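Side-chain contacts in sugar ABC transporter (Agrobacterium radiobacter, PDB 4RXT), which probably serves as the sugar-binding component of an ABC transporter, and binds arabinopyranose between its two lobes: residues F101-T106 with I257-A262; N182-L187 with G209-E214. All coordinates share one frame; numbering follows the deposited sequence.

Contact 1 of 2, residues F101-T106 with I257-A262; sequences FKSFLT and IKTALA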
loop_
_atom_site.group_PDB
_atom_site.type_symbol
_atom_site.label_atom_id
_atom_site.label_comp_id
_atom_site.label_asym_id
_atom_site.label_seq_id
_atom_site.Cartn_x
_atom_site.Cartn_y
_atom_site.Cartn_z
ATOM N N PHE A 101 0.869 16.474 -11.185
ATOM C CA PHE A 101 1.930 16.198 -10.213
ATOM C C PHE A 101 3.318 16.575 -10.757
ATOM O O PHE A 101 3.607 16.358 -11.903
ATOM C CB PHE A 101 1.974 14.716 -9.852
ATOM C CG PHE A 101 0.758 14.197 -9.123
ATOM C CD1 PHE A 101 0.566 14.434 -7.778
ATOM C CD2 PHE A 101 -0.227 13.470 -9.827
ATOM C CE1 PHE A 101 -0.514 13.897 -7.118
ATOM C CE2 PHE A 101 -1.322 12.960 -9.168
ATOM C CZ PHE A 101 -1.475 13.202 -7.819
ATOM N N LYS A 102 4.155 17.148 -9.913
ATOM C CA LYS A 102 5.536 17.499 -10.268
ATOM C C LYS A 102 6.490 16.331 -10.166
ATOM O O LYS A 102 7.550 16.294 -10.799
ATOM C CB LYS A 102 6.053 18.657 -9.400
ATOM C CG LYS A 102 5.257 19.943 -9.552
ATOM C CD LYS A 102 5.188 20.365 -11.007
ATOM C CE LYS A 102 4.649 21.780 -11.167
ATOM N NZ LYS A 102 4.421 22.144 -12.594
ATOM N N SER A 103 6.131 15.397 -9.307
ATOM C CA SER A 103 6.884 14.149 -9.157
ATOM C C SER A 103 5.986 13.148 -8.494
ATOM O O SER A 103 4.973 13.524 -7.877
ATOM C CB SER A 103 8.166 14.346 -8.332
ATOM O OG SER A 103 9.000 13.196 -8.318
ATOM N N PHE A 104 6.357 11.885 -8.619
ATOM C CA PHE A 104 5.591 10.797 -8.039
ATOM C C PHE A 104 6.534 9.698 -7.551
ATOM O O PHE A 104 7.344 9.184 -8.327
ATOM C CB PHE A 104 4.567 10.218 -9.037
ATOM C CG PHE A 104 3.302 9.770 -8.373
ATOM C CD1 PHE A 104 3.267 8.576 -7.662
ATOM C CD2 PHE A 104 2.161 10.600 -8.362
ATOM C CE1 PHE A 104 2.113 8.188 -7.025
ATOM C CE2 PHE A 104 1.017 10.217 -7.683
ATOM C CZ PHE A 104 0.993 9.003 -7.026
ATOM N N LEU A 105 6.405 9.336 -6.276
ATOM C CA LEU A 105 7.269 8.313 -5.657
ATOM C C LEU A 105 6.367 7.172 -5.198
ATOM O O LEU A 105 5.411 7.377 -4.427
ATOM C CB LEU A 105 8.028 8.885 -4.466
ATOM C CG LEU A 105 9.002 10.034 -4.707
ATOM C CD1 LEU A 105 8.296 11.382 -4.620
ATOM C CD2 LEU A 105 10.142 9.943 -3.704
ATOM N N THR A 106 6.626 5.984 -5.708
ATOM C CA THR A 106 5.695 4.865 -5.532
ATOM C C THR A 106 6.322 3.507 -5.807
ATOM O O THR A 106 7.269 3.398 -6.585
ATOM C CB THR A 106 4.441 5.054 -6.434
ATOM O OG1 THR A 106 3.481 4.022 -6.176
ATOM C CG2 THR A 106 4.800 5.047 -7.916
ATOM N N ILE A 257 9.066 14.652 0.851
ATOM C CA ILE A 257 9.377 15.977 1.370
ATOM C C ILE A 257 10.621 16.581 0.722
ATOM O O ILE A 257 10.608 17.725 0.293
ATOM C CB ILE A 257 9.526 15.968 2.891
ATOM C CG1 ILE A 257 8.198 15.605 3.543
ATOM C CG2 ILE A 257 10.074 17.315 3.384
ATOM C CD1 ILE A 257 7.028 16.552 3.304
ATOM N N LYS A 258 11.687 15.801 0.630
ATOM C CA LYS A 258 12.920 16.294 -0.009
ATOM C C LYS A 258 12.653 16.781 -1.464
ATOM O O LYS A 258 13.128 17.867 -1.866
ATOM C CB LYS A 258 14.009 15.227 0.043
ATOM C CG LYS A 258 15.388 15.656 -0.383
ATOM C CD LYS A 258 16.403 14.575 -0.072
ATOM C CE LYS A 258 17.799 15.057 -0.393
ATOM N NZ LYS A 258 18.769 14.113 0.192
ATOM N N THR A 259 11.901 15.989 -2.225
ATOM C CA THR A 259 11.522 16.363 -3.599
ATOM C C THR A 259 10.645 17.589 -3.653
ATOM O O THR A 259 10.871 18.474 -4.462
ATOM C CB THR A 259 10.805 15.188 -4.281
ATOM O OG1 THR A 259 11.688 14.050 -4.294
ATOM C CG2 THR A 259 10.344 15.558 -5.682
ATOM N N ALA A 260 9.662 17.659 -2.760
ATOM C CA ALA A 260 8.784 18.817 -2.707
ATOM C C ALA A 260 9.582 20.094 -2.396
ATOM O O ALA A 260 9.326 21.130 -2.991
ATOM C CB ALA A 260 7.675 18.630 -1.673
ATOM N N LEU A 261 10.523 20.023 -1.448
ATOM C CA LEU A 261 11.379 21.154 -1.196
ATOM C C LEU A 261 12.132 21.613 -2.453
ATOM O O LEU A 261 12.233 22.803 -2.743
ATOM C CB LEU A 261 12.358 20.836 -0.055
ATOM C CG LEU A 261 13.319 21.970 0.335
ATOM C CD1 LEU A 261 12.594 23.237 0.796
ATOM C CD2 LEU A 261 14.303 21.514 1.399
ATOM N N ALA A 262 12.712 20.658 -3.162
ATOM C CA ALA A 262 13.466 21.008 -4.344
ATOM C C ALA A 262 12.564 21.681 -5.402
ATOM O O ALA A 262 12.933 22.712 -6.013
ATOM C CB ALA A 262 14.140 19.764 -4.934
HETATM O O HOH W 1 11.514 12.548 -6.838
#
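Ser-103 OG has two hydrogen-bond partners: a bridging water donates to it, with its oxygen 3.0 Å from OG, and the hydroxyl is also bonded to the backbone carbonyl of Glu-270. The same water gives its other hydrogen to Thr-259 OG1, again at 3.0 Å from the water oxygen. The two bonds leave the water at about 112°, close to tetrahedral, and so span the 4.9 Å between Ser-103 OG and Thr-259 OG1, too far for a direct bond. Thr-259 OG1 has a second partner in the carbonyl of Asp-255, one turn earlier in helix 249-264. With chi1 at -59°, OG1 lies beside its own backbone N, where it can reach back to that carbonyl. The same rotation sets CG2 anti to the N, and this methyl supplies the closest direct touch, 3.6 Å from Ser-103 CB; it also lies 3.8 Å from Ser-103 OG. Leu-105, two residues further along the strand, brings CD1 to 4.3 Å from Thr-259 OG1 and also meets Asp-255. Its CD1 borders the bridging water as well, and its side chain packs against Ile-90 and Ile-92 of the adjacent strand. The fold element is a helix laid against the parallel sheet of one lobe of a periplasmic binding protein, with strand 103-106 between strands 89-92 and 272-274. The sugar is not touched, the side chain of Leu-105 staying about 12 Å from it. Since a carbonyl can only accept, each hydroxyl spends its proton on its backbone partner and accepts from the water; the water's two hydrogens are thus both used, giving a directional polar link beside the methyl groups of Thr-259 and Leu-105.

Contact 2 of 2, residues N182-L187 with G209-E214; sequences NIMTDL and GQAIAE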
loop_
_atom_site.group_PDB
_atom_site.type_symbol
_atom_site.label_atom_id
_atom_site.label_comp_id
_atom_site.label_asym_id
_atom_site.label_seq_id
_atom_site.Cartn_x
_atom_site.Cartn_y
_atom_site.Cartn_z
ATOM N N ASN A 182 -13.799 -11.402 8.416
ATOM C CA ASN A 182 -15.110 -11.959 8.151
ATOM C C ASN A 182 -15.265 -12.451 6.709
ATOM O O ASN A 182 -15.785 -13.525 6.507
ATOM C CB ASN A 182 -16.200 -10.939 8.494
ATOM C CG ASN A 182 -16.365 -10.671 9.985
ATOM O OD1 ASN A 182 -15.969 -11.439 10.848
ATOM N ND2 ASN A 182 -17.005 -9.543 10.272
ATOM N N ILE A 183 -14.759 -11.690 5.745
ATOM C CA ILE A 183 -14.807 -12.117 4.339
ATOM C C ILE A 183 -14.043 -13.437 4.205
ATOM O O ILE A 183 -14.521 -14.370 3.596
ATOM C CB ILE A 183 -14.190 -11.077 3.438
ATOM C CG1 ILE A 183 -15.120 -9.870 3.313
ATOM C CG2 ILE A 183 -14.024 -11.644 2.034
ATOM C CD1 ILE A 183 -14.467 -8.648 2.721
ATOM N N MET A 184 -12.843 -13.518 4.809
ATOM C CA MET A 184 -12.034 -14.719 4.661
ATOM C C MET A 184 -12.744 -15.941 5.242
ATOM O O MET A 184 -12.810 -17.009 4.596
ATOM C CB MET A 184 -10.636 -14.539 5.295
ATOM C CG MET A 184 -9.713 -15.736 5.118
ATOM S SD MET A 184 -9.062 -16.006 3.447
ATOM C CE MET A 184 -10.386 -16.378 2.349
ATOM N N THR A 185 -13.321 -15.765 6.431
ATOM C CA THR A 185 -14.023 -16.853 7.111
ATOM C C THR A 185 -15.255 -17.293 6.277
ATOM O O THR A 185 -15.524 -18.495 6.127
ATOM C CB THR A 185 -14.421 -16.417 8.546
ATOM O OG1 THR A 185 -13.243 -16.018 9.287
ATOM C CG2 THR A 185 -15.008 -17.583 9.277
ATOM N N ASP A 186 -15.956 -16.300 5.712
ATOM C CA ASP A 186 -17.150 -16.564 4.893
ATOM C C ASP A 186 -16.775 -17.333 3.637
ATOM O O ASP A 186 -17.413 -18.329 3.288
ATOM C CB ASP A 186 -17.872 -15.270 4.446
ATOM C CG ASP A 186 -18.563 -14.505 5.598
ATOM O OD1 ASP A 186 -18.592 -14.991 6.755
ATOM O OD2 ASP A 186 -19.105 -13.394 5.333
ATOM N N LEU A 187 -15.709 -16.881 3.004
ATOM C CA LEU A 187 -15.248 -17.441 1.727
ATOM C C LEU A 187 -14.869 -18.889 1.868
ATOM O O LEU A 187 -15.255 -19.740 1.098
ATOM C CB LEU A 187 -14.058 -16.645 1.130
ATOM C CG LEU A 187 -14.346 -15.295 0.454
ATOM C CD1 LEU A 187 -13.060 -14.605 0.006
ATOM C CD2 LEU A 187 -15.337 -15.435 -0.693
ATOM N N GLY A 209 -4.828 -12.766 7.712
ATOM C CA GLY A 209 -3.895 -13.514 8.518
ATOM C C GLY A 209 -4.539 -13.940 9.821
ATOM O O GLY A 209 -4.345 -15.095 10.266
ATOM N N GLN A 210 -5.264 -13.017 10.451
ATOM C CA GLN A 210 -5.955 -13.287 11.732
ATOM C C GLN A 210 -6.930 -14.450 11.556
ATOM O O GLN A 210 -7.012 -15.346 12.372
ATOM C CB GLN A 210 -6.651 -12.042 12.273
ATOM C CG GLN A 210 -7.162 -12.127 13.711
ATOM C CD GLN A 210 -6.068 -12.111 14.763
ATOM O OE1 GLN A 210 -5.193 -11.241 14.758
ATOM N NE2 GLN A 210 -6.145 -13.035 15.695
ATOM N N ALA A 211 -7.695 -14.440 10.472
ATOM C CA ALA A 211 -8.649 -15.527 10.203
ATOM C C ALA A 211 -7.964 -16.904 10.071
ATOM O O ALA A 211 -8.427 -17.938 10.614
ATOM C CB ALA A 211 -9.444 -15.249 8.911
ATOM N N ILE A 212 -6.850 -16.917 9.331
ATOM C CA ILE A 212 -6.096 -18.145 9.168
ATOM C C ILE A 212 -5.449 -18.615 10.488
ATOM O O ILE A 212 -5.540 -19.805 10.817
ATOM C CB ILE A 212 -5.037 -17.973 8.062
ATOM C CG1 ILE A 212 -5.731 -17.716 6.690
ATOM C CG2 ILE A 212 -4.139 -19.205 7.935
ATOM C CD1 ILE A 212 -6.902 -18.614 6.326
ATOM N N ALA A 213 -4.845 -17.690 11.236
ATOM C CA ALA A 213 -4.218 -18.012 12.556
ATOM C C ALA A 213 -5.263 -18.578 13.530
ATOM O O ALA A 213 -5.051 -19.637 14.175
ATOM C CB ALA A 213 -3.582 -16.769 13.169
ATOM N N GLU A 214 -6.388 -17.872 13.664
ATOM C CA GLU A 214 -7.389 -18.217 14.681
ATOM C C GLU A 214 -8.048 -19.545 14.424
ATOM O O GLU A 214 -8.450 -20.246 15.325
ATOM C CB GLU A 214 -8.454 -17.126 14.802
ATOM C CG GLU A 214 -7.968 -15.814 15.431
ATOM C CD GLU A 214 -9.027 -14.722 15.408
ATOM O OE1 GLU A 214 -10.061 -14.879 14.702
ATOM O OE2 GLU A 214 -8.786 -13.701 16.103
#
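In the Rossmann-like lobe formed around the mixed sheet, helices 177-190 and 202-214 belong to successive beta-alpha units, joined through strand 194-199, and here they pack side by side. Their short segments approach to 8.8 Å between axes with 53° between N-to-C directions, and the nearest CA atoms, those of Thr-185 and Ala-211, are 6.3 Å apart. Ala-211 CB points at the other helix and rests on the base of Met-184, 3.8 Å from CG and 3.9 Å from CB. With CG anti to the backbone N (chi1 -177°), the methionine starts toward Ala-211, then bends at chi2 and chi3, so that its end turns away while the side chain also packs on Val-136 of the sheet. The end of Ile-212 approaches too, its CD1 4.2 Å from Met-184 CG, and its side chain also touches Val-221. The interface is mainly apolar, and the small Ala-211 is consistent with the close CA approach. Thr-185, which is partly exposed, places OG1 3.9 Å from Ala-211 CB, its hydroxyl bonded back to the carbonyl of Leu-181 in its own helix.

How the contacts relate
Both contacts are buried, yet they lie on opposite sides of the chain's centre, with centres about 38 Å apart and nearest atoms about 23 Å apart. They share no secondary-structure element: contact 1 joins a strand and a helix of the all-parallel sheet's lobe, contact 2 two helices flanking the mixed sheet of the other. Contact 2 is nested within the chain loop that contact 1 closes, as expected where the chain passes from one lobe to the other and back. Contact 1 buries 101 Å² and combines a methyl contact with a water-mediated link; contact 2 buries 131 Å², mainly between hydrocarbon groups. Each has a threonine bonded back to its own helix, but only that of contact 1 also accepts from a bridging water.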